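Local coordinates for protein inner kinetochore subunit cnp3 (Schizosaccharomyces pombe, PDB 6O2D) that forms part of the inner kinetochore platform that assembles on centromeric DNA and mediates chromosome segregation, and is represented here by its dimeric cupin domain, at residues Q53-K61 with G69-K79; F91-T101 with S124-L135. All coordinates share one frame; numbering follows the deposited sequence.

Interaction 1: Q53-K61 with G69-K79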
loop_
_atom_site.group_PDB
_atom_site.type_symbol
_atom_site.label_atom_id
_atom_site.label_comp_id
_atom_site.label_asym_id
_atom_site.label_seq_id
_atom_site.Cartn_x
_atom_site.Cartn_y
_atom_site.Cartn_z
ATOM N N GLN B 53 -4.102 -20.365 -10.166
ATOM C CA GLN B 53 -3.083 -19.909 -11.109
ATOM C C GLN B 53 -2.870 -18.404 -11.007
ATOM O O GLN B 53 -3.435 -17.602 -11.777
ATOM C CB GLN B 53 -3.446 -20.269 -12.543
ATOM C CG GLN B 53 -4.932 -20.236 -12.836
ATOM C CD GLN B 53 -5.564 -21.615 -12.803
ATOM O OE1 GLN B 53 -5.864 -22.150 -11.734
ATOM N NE2 GLN B 53 -5.774 -22.197 -13.979
ATOM N N LEU B 54 -2.045 -18.033 -10.032
ATOM C CA LEU B 54 -1.553 -16.669 -9.916
ATOM C C LEU B 54 -0.131 -16.658 -9.366
ATOM O O LEU B 54 0.352 -17.631 -8.796
ATOM C CB LEU B 54 -2.447 -15.769 -9.053
ATOM C CG LEU B 54 -2.521 -15.887 -7.513
ATOM C CD1 LEU B 54 -1.414 -15.153 -6.794
ATOM C CD2 LEU B 54 -3.879 -15.422 -6.992
ATOM N N LYS B 55 0.497 -15.498 -9.453
ATOM C CA LYS B 55 1.883 -15.296 -9.078
ATOM C C LYS B 55 1.927 -14.361 -7.888
ATOM O O LYS B 55 1.034 -13.538 -7.696
ATOM C CB LYS B 55 2.639 -14.697 -10.292
ATOM C CG LYS B 55 2.322 -15.440 -11.712
ATOM C CD LYS B 55 3.477 -15.890 -12.486
ATOM C CE LYS B 55 3.118 -15.263 -13.826
ATOM N NZ LYS B 55 4.102 -14.867 -14.852
ATOM N N PHE B 56 2.937 -14.536 -7.058
ATOM C CA PHE B 56 3.102 -13.512 -6.062
ATOM C C PHE B 56 4.500 -13.602 -5.492
ATOM O O PHE B 56 5.205 -14.615 -5.615
ATOM C CB PHE B 56 2.012 -13.571 -4.982
ATOM C CG PHE B 56 2.386 -14.326 -3.774
ATOM C CD1 PHE B 56 2.640 -15.673 -3.863
ATOM C CD2 PHE B 56 2.452 -13.700 -2.533
ATOM C CE1 PHE B 56 2.980 -16.386 -2.766
ATOM C CE2 PHE B 56 2.789 -14.410 -1.425
ATOM C CZ PHE B 56 3.055 -15.759 -1.541
ATOM N N ALA B 57 4.884 -12.495 -4.882
ATOM C CA ALA B 57 6.064 -12.428 -4.051
ATOM C C ALA B 57 5.795 -11.357 -3.009
ATOM O O ALA B 57 5.374 -10.246 -3.347
ATOM C CB ALA B 57 7.312 -12.107 -4.881
ATOM N N SER B 58 6.018 -11.704 -1.753
ATOM C CA SER B 58 5.971 -10.730 -0.675
ATOM C C SER B 58 7.305 -9.989 -0.648
ATOM O O SER B 58 8.366 -10.615 -0.573
ATOM C CB SER B 58 5.662 -11.418 0.656
ATOM O OG SER B 58 6.832 -11.907 1.283
ATOM N N LEU B 59 7.251 -8.663 -0.751
ATOM C CA LEU B 59 8.436 -7.821 -0.877
ATOM C C LEU B 59 8.825 -7.137 0.426
ATOM O O LEU B 59 9.987 -7.197 0.833
ATOM C CB LEU B 59 8.195 -6.766 -1.955
ATOM C CG LEU B 59 8.049 -7.365 -3.348
ATOM C CD1 LEU B 59 7.602 -6.299 -4.297
ATOM C CD2 LEU B 59 9.364 -7.984 -3.818
ATOM N N PHE B 60 7.875 -6.455 1.065
ATOM C CA PHE B 60 8.100 -5.726 2.304
ATOM C C PHE B 60 7.277 -6.387 3.394
ATOM O O PHE B 60 6.065 -6.568 3.236
ATOM C CB PHE B 60 7.692 -4.261 2.162
ATOM C CG PHE B 60 8.319 -3.566 0.995
ATOM C CD1 PHE B 60 9.702 -3.473 0.889
ATOM C CD2 PHE B 60 7.530 -2.991 0.010
ATOM C CE1 PHE B 60 10.288 -2.823 -0.177
ATOM C CE2 PHE B 60 8.112 -2.337 -1.064
ATOM C CZ PHE B 60 9.496 -2.258 -1.159
ATOM N N LYS B 61 7.923 -6.726 4.503
ATOM C CA LYS B 61 7.244 -7.356 5.626
ATOM C C LYS B 61 7.469 -6.527 6.877
ATOM O O LYS B 61 8.615 -6.333 7.301
ATOM C CB LYS B 61 7.758 -8.778 5.840
ATOM C CG LYS B 61 7.449 -9.730 4.702
ATOM C CD LYS B 61 7.871 -11.149 5.044
ATOM C CE LYS B 61 9.336 -11.398 4.722
ATOM N NZ LYS B 61 9.724 -12.802 5.044
ATOM N N GLY B 69 3.388 -6.665 -1.434
ATOM C CA GLY B 69 4.017 -7.467 -2.459
ATOM C C GLY B 69 3.432 -7.217 -3.831
ATOM O O GLY B 69 2.736 -6.225 -4.060
ATOM N N VAL B 70 3.726 -8.145 -4.745
ATOM C CA VAL B 70 3.269 -8.062 -6.124
ATOM C C VAL B 70 2.625 -9.383 -6.516
ATOM O O VAL B 70 3.113 -10.461 -6.154
ATOM C CB VAL B 70 4.425 -7.698 -7.091
ATOM C CG1 VAL B 70 5.634 -8.598 -6.872
ATOM C CG2 VAL B 70 3.969 -7.750 -8.554
ATOM N N VAL B 71 1.505 -9.281 -7.231
ATOM C CA VAL B 71 0.795 -10.408 -7.821
ATOM C C VAL B 71 0.641 -10.114 -9.306
ATOM O O VAL B 71 0.354 -8.972 -9.688
ATOM C CB VAL B 71 -0.591 -10.637 -7.160
ATOM C CG1 VAL B 71 -1.470 -11.570 -8.002
ATOM C CG2 VAL B 71 -0.443 -11.162 -5.744
ATOM N N GLU B 72 0.846 -11.148 -10.138
ATOM C CA GLU B 72 0.580 -11.117 -11.574
ATOM C C GLU B 72 -0.434 -12.195 -11.927
ATOM O O GLU B 72 -0.410 -13.282 -11.349
ATOM C CB GLU B 72 1.827 -11.369 -12.429
ATOM C CG GLU B 72 1.516 -11.296 -13.908
ATOM C CD GLU B 72 2.657 -11.685 -14.759
ATOM O OE1 GLU B 72 3.770 -11.199 -14.475
ATOM O OE2 GLU B 72 2.444 -12.498 -15.681
HETATM N N MSE B 73 -1.304 -11.909 -12.891
HETATM C CA MSE B 73 -2.284 -12.894 -13.325
HETATM C C MSE B 73 -2.224 -13.086 -14.833
HETATM O O MSE B 73 -2.414 -12.139 -15.601
HETATM C CB MSE B 73 -3.665 -12.436 -12.890
HETATM C CG MSE B 73 -3.798 -12.577 -11.401
HETATM SE SE MSE B 73 -5.577 -12.268 -10.771
HETATM C CE MSE B 73 -5.650 -10.332 -10.914
ATOM N N PRO B 74 -1.942 -14.311 -15.261
ATOM C CA PRO B 74 -1.897 -14.604 -16.697
ATOM C C PRO B 74 -3.259 -14.397 -17.345
ATOM O O PRO B 74 -4.272 -14.146 -16.693
ATOM C CB PRO B 74 -1.462 -16.074 -16.748
ATOM C CG PRO B 74 -0.907 -16.372 -15.375
ATOM C CD PRO B 74 -1.640 -15.490 -14.431
ATOM N N ALA B 75 -3.264 -14.488 -18.668
ATOM C CA ALA B 75 -4.494 -14.331 -19.428
ATOM C C ALA B 75 -5.476 -15.442 -19.085
ATOM O O ALA B 75 -5.106 -16.616 -19.003
ATOM C CB ALA B 75 -4.194 -14.348 -20.926
ATOM N N GLY B 76 -6.734 -15.064 -18.875
ATOM C CA GLY B 76 -7.727 -16.059 -18.528
ATOM C C GLY B 76 -7.647 -16.578 -17.113
ATOM O O GLY B 76 -8.168 -17.660 -16.837
ATOM N N ALA B 77 -7.000 -15.848 -16.207
ATOM C CA ALA B 77 -6.869 -16.303 -14.832
ATOM C C ALA B 77 -8.110 -15.956 -14.016
ATOM O O ALA B 77 -8.754 -14.924 -14.229
ATOM C CB ALA B 77 -5.634 -15.681 -14.180
ATOM N N GLU B 78 -8.437 -16.829 -13.061
ATOM C CA GLU B 78 -9.602 -16.649 -12.194
ATOM C C GLU B 78 -9.161 -16.905 -10.760
ATOM O O GLU B 78 -8.873 -18.049 -10.393
ATOM C CB GLU B 78 -10.743 -17.598 -12.585
ATOM C CG GLU B 78 -10.973 -17.766 -14.088
ATOM C CD GLU B 78 -12.184 -18.655 -14.422
ATOM O OE1 GLU B 78 -12.454 -19.627 -13.678
ATOM O OE2 GLU B 78 -12.867 -18.374 -15.434
ATOM N N LYS B 79 -9.116 -15.850 -9.946
ATOM C CA LYS B 79 -8.838 -15.997 -8.523
ATOM C C LYS B 79 -10.146 -16.221 -7.780
ATOM O O LYS B 79 -11.014 -15.339 -7.806
ATOM C CB LYS B 79 -8.133 -14.766 -7.977
ATOM C CG LYS B 79 -7.636 -14.917 -6.541
ATOM C CD LYS B 79 -6.917 -13.654 -6.056
ATOM C CE LYS B 79 -6.396 -13.829 -4.632
ATOM N NZ LYS B 79 -7.381 -14.598 -3.807
#
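L54 splits its two methyl branches between different neighbours on 69-79. CD1 of L54 meets CG1 of V71 at 3.8 Å. CD2 of L54 rests against the aliphatic chain of K79, nearest its CD at 3.6 Å. With chi1 at 73° the leucine CG is flanked by its own N and C, which directs the fork at both partners, and CB of L54 faces CG of M73, a selenomethionine. V71 turns its other methyl, CG2, to CB of F56 at 3.5 Å, while the F56 ring leads away. The two strands form an antiparallel hairpin at the edge, within this chain, of the five-stranded sheet of the cupin domain. A57 and V70 bond to each other through both backbone N-H groups. Just beyond, L59 and F60 both face A68, a classic beta bulge. CG of L59 passes 4.1 Å from G69 CA, and its CD1 reaches CG1 of V70 at 4.0 Å. A side chain on G69 would collide with A57 O. K55 and E72 run alongside each other, with a weakly bonded salt bridge from K55 NZ to E72 OE2 (3.0 Å). At the type II turn P74-A77, Q53 O sits 3.8 Å from both P74 CD and A77 CB.

Interaction 2: F91-T101 with S124-L135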
loop_
_atom_site.group_PDB
_atom_site.type_symbol
_atom_site.label_atom_id
_atom_site.label_comp_id
_atom_site.label_asym_id
_atom_site.label_seq_id
_atom_site.Cartn_x
_atom_site.Cartn_y
_atom_site.Cartn_z
ATOM N N PHE B 91 -5.104 -2.944 -3.377
ATOM C CA PHE B 91 -4.577 -3.371 -4.664
ATOM C C PHE B 91 -4.412 -2.147 -5.542
ATOM O O PHE B 91 -5.323 -1.316 -5.613
ATOM C CB PHE B 91 -5.489 -4.394 -5.340
ATOM C CG PHE B 91 -5.554 -5.702 -4.621
ATOM C CD1 PHE B 91 -4.563 -6.652 -4.796
ATOM C CD2 PHE B 91 -6.599 -5.982 -3.761
ATOM C CE1 PHE B 91 -4.620 -7.860 -4.131
ATOM C CE2 PHE B 91 -6.654 -7.183 -3.099
ATOM C CZ PHE B 91 -5.662 -8.124 -3.286
ATOM N N CYS B 92 -3.257 -2.030 -6.200
ATOM C CA CYS B 92 -3.045 -1.027 -7.235
ATOM C C CYS B 92 -2.689 -1.737 -8.532
ATOM O O CYS B 92 -1.743 -2.533 -8.572
ATOM C CB CYS B 92 -1.947 -0.034 -6.842
ATOM S SG CYS B 92 -1.697 1.262 -8.101
ATOM N N ILE B 93 -3.427 -1.426 -9.589
ATOM C CA ILE B 93 -3.332 -2.147 -10.851
ATOM C C ILE B 93 -2.319 -1.423 -11.719
ATOM O O ILE B 93 -2.571 -0.308 -12.180
ATOM C CB ILE B 93 -4.692 -2.248 -11.548
ATOM C CG1 ILE B 93 -5.746 -2.672 -10.529
ATOM C CG2 ILE B 93 -4.625 -3.203 -12.747
ATOM C CD1 ILE B 93 -7.130 -2.408 -10.958
ATOM N N LEU B 94 -1.192 -2.080 -11.974
ATOM C CA LEU B 94 -0.132 -1.480 -12.765
ATOM C C LEU B 94 -0.290 -1.744 -14.250
ATOM O O LEU B 94 0.153 -0.920 -15.055
ATOM C CB LEU B 94 1.228 -1.996 -12.291
ATOM C CG LEU B 94 1.568 -1.766 -10.815
ATOM C CD1 LEU B 94 3.037 -2.022 -10.589
ATOM C CD2 LEU B 94 1.193 -0.360 -10.361
ATOM N N GLN B 95 -0.909 -2.862 -14.632
ATOM C CA GLN B 95 -1.066 -3.196 -16.043
ATOM C C GLN B 95 -2.144 -4.262 -16.198
ATOM O O GLN B 95 -2.345 -5.094 -15.309
ATOM C CB GLN B 95 0.259 -3.664 -16.663
ATOM C CG GLN B 95 0.430 -5.167 -16.791
ATOM C CD GLN B 95 1.592 -5.542 -17.694
ATOM O OE1 GLN B 95 2.349 -4.679 -18.147
ATOM N NE2 GLN B 95 1.740 -6.834 -17.959
ATOM N N GLY B 96 -2.837 -4.219 -17.330
ATOM C CA GLY B 96 -3.793 -5.253 -17.671
ATOM C C GLY B 96 -5.223 -4.810 -17.454
ATOM O O GLY B 96 -5.523 -3.639 -17.201
ATOM N N LYS B 97 -6.125 -5.789 -17.542
ATOM C CA LYS B 97 -7.545 -5.556 -17.322
ATOM C C LYS B 97 -8.093 -6.635 -16.402
ATOM O O LYS B 97 -7.864 -7.827 -16.640
ATOM C CB LYS B 97 -8.323 -5.580 -18.648
ATOM C CG LYS B 97 -7.500 -5.211 -19.885
ATOM C CD LYS B 97 -8.364 -5.156 -21.145
ATOM C CE LYS B 97 -7.567 -5.485 -22.402
ATOM N NZ LYS B 97 -7.501 -6.935 -22.718
ATOM N N ILE B 98 -8.828 -6.220 -15.364
ATOM C CA ILE B 98 -9.417 -7.143 -14.399
ATOM C C ILE B 98 -10.855 -6.730 -14.129
ATOM O O ILE B 98 -11.197 -5.545 -14.177
ATOM C CB ILE B 98 -8.659 -7.204 -13.058
ATOM C CG1 ILE B 98 -8.712 -5.857 -12.336
ATOM C CG2 ILE B 98 -7.235 -7.657 -13.255
ATOM C CD1 ILE B 98 -8.034 -5.879 -10.975
ATOM N N GLU B 99 -11.684 -7.722 -13.797
ATOM C CA GLU B 99 -13.023 -7.525 -13.260
ATOM C C GLU B 99 -13.037 -8.103 -11.855
ATOM O O GLU B 99 -12.696 -9.277 -11.652
ATOM C CB GLU B 99 -14.079 -8.200 -14.126
ATOM C CG GLU B 99 -15.508 -8.031 -13.642
ATOM C CD GLU B 99 -16.287 -9.337 -13.680
ATOM O OE1 GLU B 99 -17.527 -9.307 -13.550
ATOM O OE2 GLU B 99 -15.660 -10.402 -13.832
ATOM N N VAL B 100 -13.420 -7.279 -10.891
ATOM C CA VAL B 100 -13.322 -7.646 -9.491
ATOM C C VAL B 100 -14.674 -7.494 -8.798
ATOM O O VAL B 100 -15.423 -6.549 -9.070
ATOM C CB VAL B 100 -12.205 -6.830 -8.804
ATOM C CG1 VAL B 100 -12.323 -5.383 -9.184
ATOM C CG2 VAL B 100 -12.261 -7.001 -7.300
ATOM N N THR B 101 -14.996 -8.479 -7.950
ATOM C CA THR B 101 -16.122 -8.489 -7.015
ATOM C C THR B 101 -15.693 -8.246 -5.583
ATOM O O THR B 101 -14.844 -8.972 -5.039
ATOM C CB THR B 101 -16.956 -9.773 -7.076
ATOM O OG1 THR B 101 -17.040 -10.319 -8.406
ATOM C CG2 THR B 101 -18.241 -9.749 -6.143
ATOM N N SER B 124 -13.012 -11.309 -5.128
ATOM C CA SER B 124 -12.521 -12.175 -6.191
ATOM C C SER B 124 -12.025 -11.293 -7.331
ATOM O O SER B 124 -12.445 -10.143 -7.466
ATOM C CB SER B 124 -13.614 -13.138 -6.679
ATOM O OG SER B 124 -14.564 -12.458 -7.482
ATOM N N ILE B 125 -11.098 -11.822 -8.130
ATOM C CA ILE B 125 -10.522 -11.080 -9.254
ATOM C C ILE B 125 -10.373 -12.013 -10.450
ATOM O O ILE B 125 -9.954 -13.166 -10.307
ATOM C CB ILE B 125 -9.159 -10.435 -8.932
ATOM C CG1 ILE B 125 -9.055 -10.011 -7.466
ATOM C CG2 ILE B 125 -8.957 -9.209 -9.825
ATOM C CD1 ILE B 125 -7.692 -9.482 -7.094
ATOM N N LYS B 126 -10.677 -11.498 -11.636
ATOM C CA LYS B 126 -10.551 -12.247 -12.883
ATOM C C LYS B 126 -9.832 -11.399 -13.926
ATOM O O LYS B 126 -10.082 -10.196 -14.026
ATOM C CB LYS B 126 -11.931 -12.664 -13.414
ATOM C CG LYS B 126 -12.168 -14.159 -13.452
ATOM C CD LYS B 126 -13.598 -14.480 -13.074
ATOM C CE LYS B 126 -13.876 -15.973 -13.136
ATOM N NZ LYS B 126 -15.111 -16.366 -12.423
ATOM N N ASN B 127 -8.899 -12.008 -14.656
ATOM C CA ASN B 127 -8.245 -11.332 -15.774
ATOM C C ASN B 127 -9.145 -11.384 -17.009
ATOM O O ASN B 127 -9.389 -12.464 -17.564
ATOM C CB ASN B 127 -6.886 -11.972 -16.059
ATOM C CG ASN B 127 -5.989 -11.095 -16.930
ATOM O OD1 ASN B 127 -6.473 -10.254 -17.694
ATOM N ND2 ASN B 127 -4.679 -11.280 -16.807
ATOM N N ILE B 128 -9.596 -10.214 -17.464
ATOM C CA ILE B 128 -10.497 -10.102 -18.604
ATOM C C ILE B 128 -9.766 -9.563 -19.831
ATOM O O ILE B 128 -10.393 -9.209 -20.829
ATOM C CB ILE B 128 -11.726 -9.240 -18.271
ATOM C CG1 ILE B 128 -11.305 -7.784 -18.050
ATOM C CG2 ILE B 128 -12.431 -9.800 -17.044
ATOM C CD1 ILE B 128 -12.449 -6.817 -17.879
ATOM N N GLY B 129 -8.438 -9.529 -19.789
ATOM C CA GLY B 129 -7.652 -9.062 -20.907
ATOM C C GLY B 129 -6.683 -10.164 -21.305
ATOM O O GLY B 129 -6.610 -11.207 -20.647
ATOM N N LYS B 130 -5.960 -9.920 -22.407
ATOM C CA LYS B 130 -5.009 -10.919 -22.881
ATOM C C LYS B 130 -3.564 -10.551 -22.592
ATOM O O LYS B 130 -2.676 -11.364 -22.864
ATOM C CB LYS B 130 -5.210 -11.245 -24.362
ATOM C CG LYS B 130 -6.600 -11.893 -24.517
ATOM C CD LYS B 130 -6.615 -13.372 -24.137
ATOM C CE LYS B 130 -7.966 -13.738 -23.489
ATOM N NZ LYS B 130 -9.220 -13.174 -24.044
ATOM N N GLU B 131 -3.301 -9.368 -22.043
ATOM C CA GLU B 131 -2.028 -9.130 -21.385
ATOM C C GLU B 131 -2.152 -9.605 -19.946
ATOM O O GLU B 131 -3.230 -9.535 -19.346
ATOM C CB GLU B 131 -1.662 -7.648 -21.429
ATOM C CG GLU B 131 -2.825 -6.730 -21.103
ATOM C CD GLU B 131 -2.469 -5.262 -21.177
ATOM O OE1 GLU B 131 -1.263 -4.940 -21.148
ATOM O OE2 GLU B 131 -3.400 -4.433 -21.275
ATOM N N ALA B 132 -1.041 -10.074 -19.387
ATOM C CA ALA B 132 -1.031 -10.425 -17.971
ATOM C C ALA B 132 -1.237 -9.185 -17.111
ATOM O O ALA B 132 -0.772 -8.093 -17.441
ATOM C CB ALA B 132 0.274 -11.126 -17.580
ATOM N N VAL B 133 -1.943 -9.353 -16.002
ATOM C CA VAL B 133 -2.193 -8.257 -15.077
ATOM C C VAL B 133 -1.162 -8.367 -13.971
ATOM O O VAL B 133 -0.797 -9.475 -13.566
ATOM C CB VAL B 133 -3.620 -8.304 -14.503
ATOM C CG1 VAL B 133 -3.765 -7.289 -13.359
ATOM C CG2 VAL B 133 -4.641 -8.065 -15.612
ATOM N N ARG B 134 -0.683 -7.227 -13.491
ATOM C CA ARG B 134 0.353 -7.188 -12.479
ATOM C C ARG B 134 -0.186 -6.202 -11.445
ATOM O O ARG B 134 -0.629 -5.097 -11.805
ATOM C CB ARG B 134 1.703 -6.738 -13.072
ATOM C CG ARG B 134 2.697 -6.214 -12.041
ATOM C CD ARG B 134 3.940 -5.496 -12.621
ATOM N NE ARG B 134 4.617 -6.102 -13.779
ATOM C CZ ARG B 134 5.271 -7.260 -13.770
ATOM N NH1 ARG B 134 5.291 -8.016 -12.680
ATOM N NH2 ARG B 134 5.853 -7.690 -14.882
ATOM N N LEU B 135 -0.198 -6.607 -10.161
ATOM C CA LEU B 135 -0.750 -5.764 -9.103
ATOM C C LEU B 135 0.245 -5.562 -7.978
ATOM O O LEU B 135 0.971 -6.481 -7.605
ATOM C CB LEU B 135 -2.024 -6.356 -8.503
ATOM C CG LEU B 135 -3.155 -6.886 -9.365
ATOM C CD1 LEU B 135 -3.919 -7.982 -8.604
ATOM C CD2 LEU B 135 -4.059 -5.737 -9.759
#
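I93 pairs with L135 and Q95 with R134 where strands 91-95 and 133-135 run antiparallel at 140°, and I98 to T101 pair with N127 to S124 where 98-101 meets 124-127 at 164°. The register slips by one between I93 and Q95, a beta bulge. I93 and L135 extend together to the same side, with I93 CG1 3.6 Å from L135 CD2. The other leucine methyl, CD1, meets the F91 ring obliquely. I98 bridges the two strand pairs. A chi1 of 64° tucks its CG1 over the main chain, which carries CD1 to I125 CG2 (3.6 Å) and leaves CG2 against V133. There I98 CG2 is 3.5 Å from V133 CG1, and the two side chains cross at about a right angle. Each segment passes from one sheet of the cupin beta-barrel to the other. I93, I98, V100, I125 and L135 are buried here, and M73 packs on I98, I125 and L135. On the other face, Q95 reaches along its extended chain to the loop 128-132. Q95 NE2 bonds to A132 O at 2.9 Å, tilted from the carbonyl plane. An alanine here removes the NE2 donor, so A132 O would probably be left without that partner and the loop less firmly tied to strand 91-95. N127 shapes that loop from within: its OD1 accepts from G129 N at 3.0 Å, an Asx turn. Its ND2 makes weak bonds to E131 O, M73 O and P74 O. I128 packs over the neighbouring strand end, with CG1 3.8 Å from K97 CB and CG2 3.7 Å from E99 CB.

In the fold
The centres of interactions 1 and 2 lie about 10 Å apart. Along the chain, both segments of interaction 1 come before those of interaction 2. Strands 66-73 and 133-140 are neighbours in the five-stranded sheet, where probable hydrogen bonds join V71 to L135 and M73 to V133. Strands 78-83 and 122-127 are neighbours in the four-stranded sheet. The two contacts therefore share both walls of the cupin barrel. Each also touches the second subunit: L59 and F60 pack on V114 and I116 of that chain, and C92 and L94 on its L94 and D112. These four residues all come from strands of the five-stranded sheet, one of the barrel's two walls.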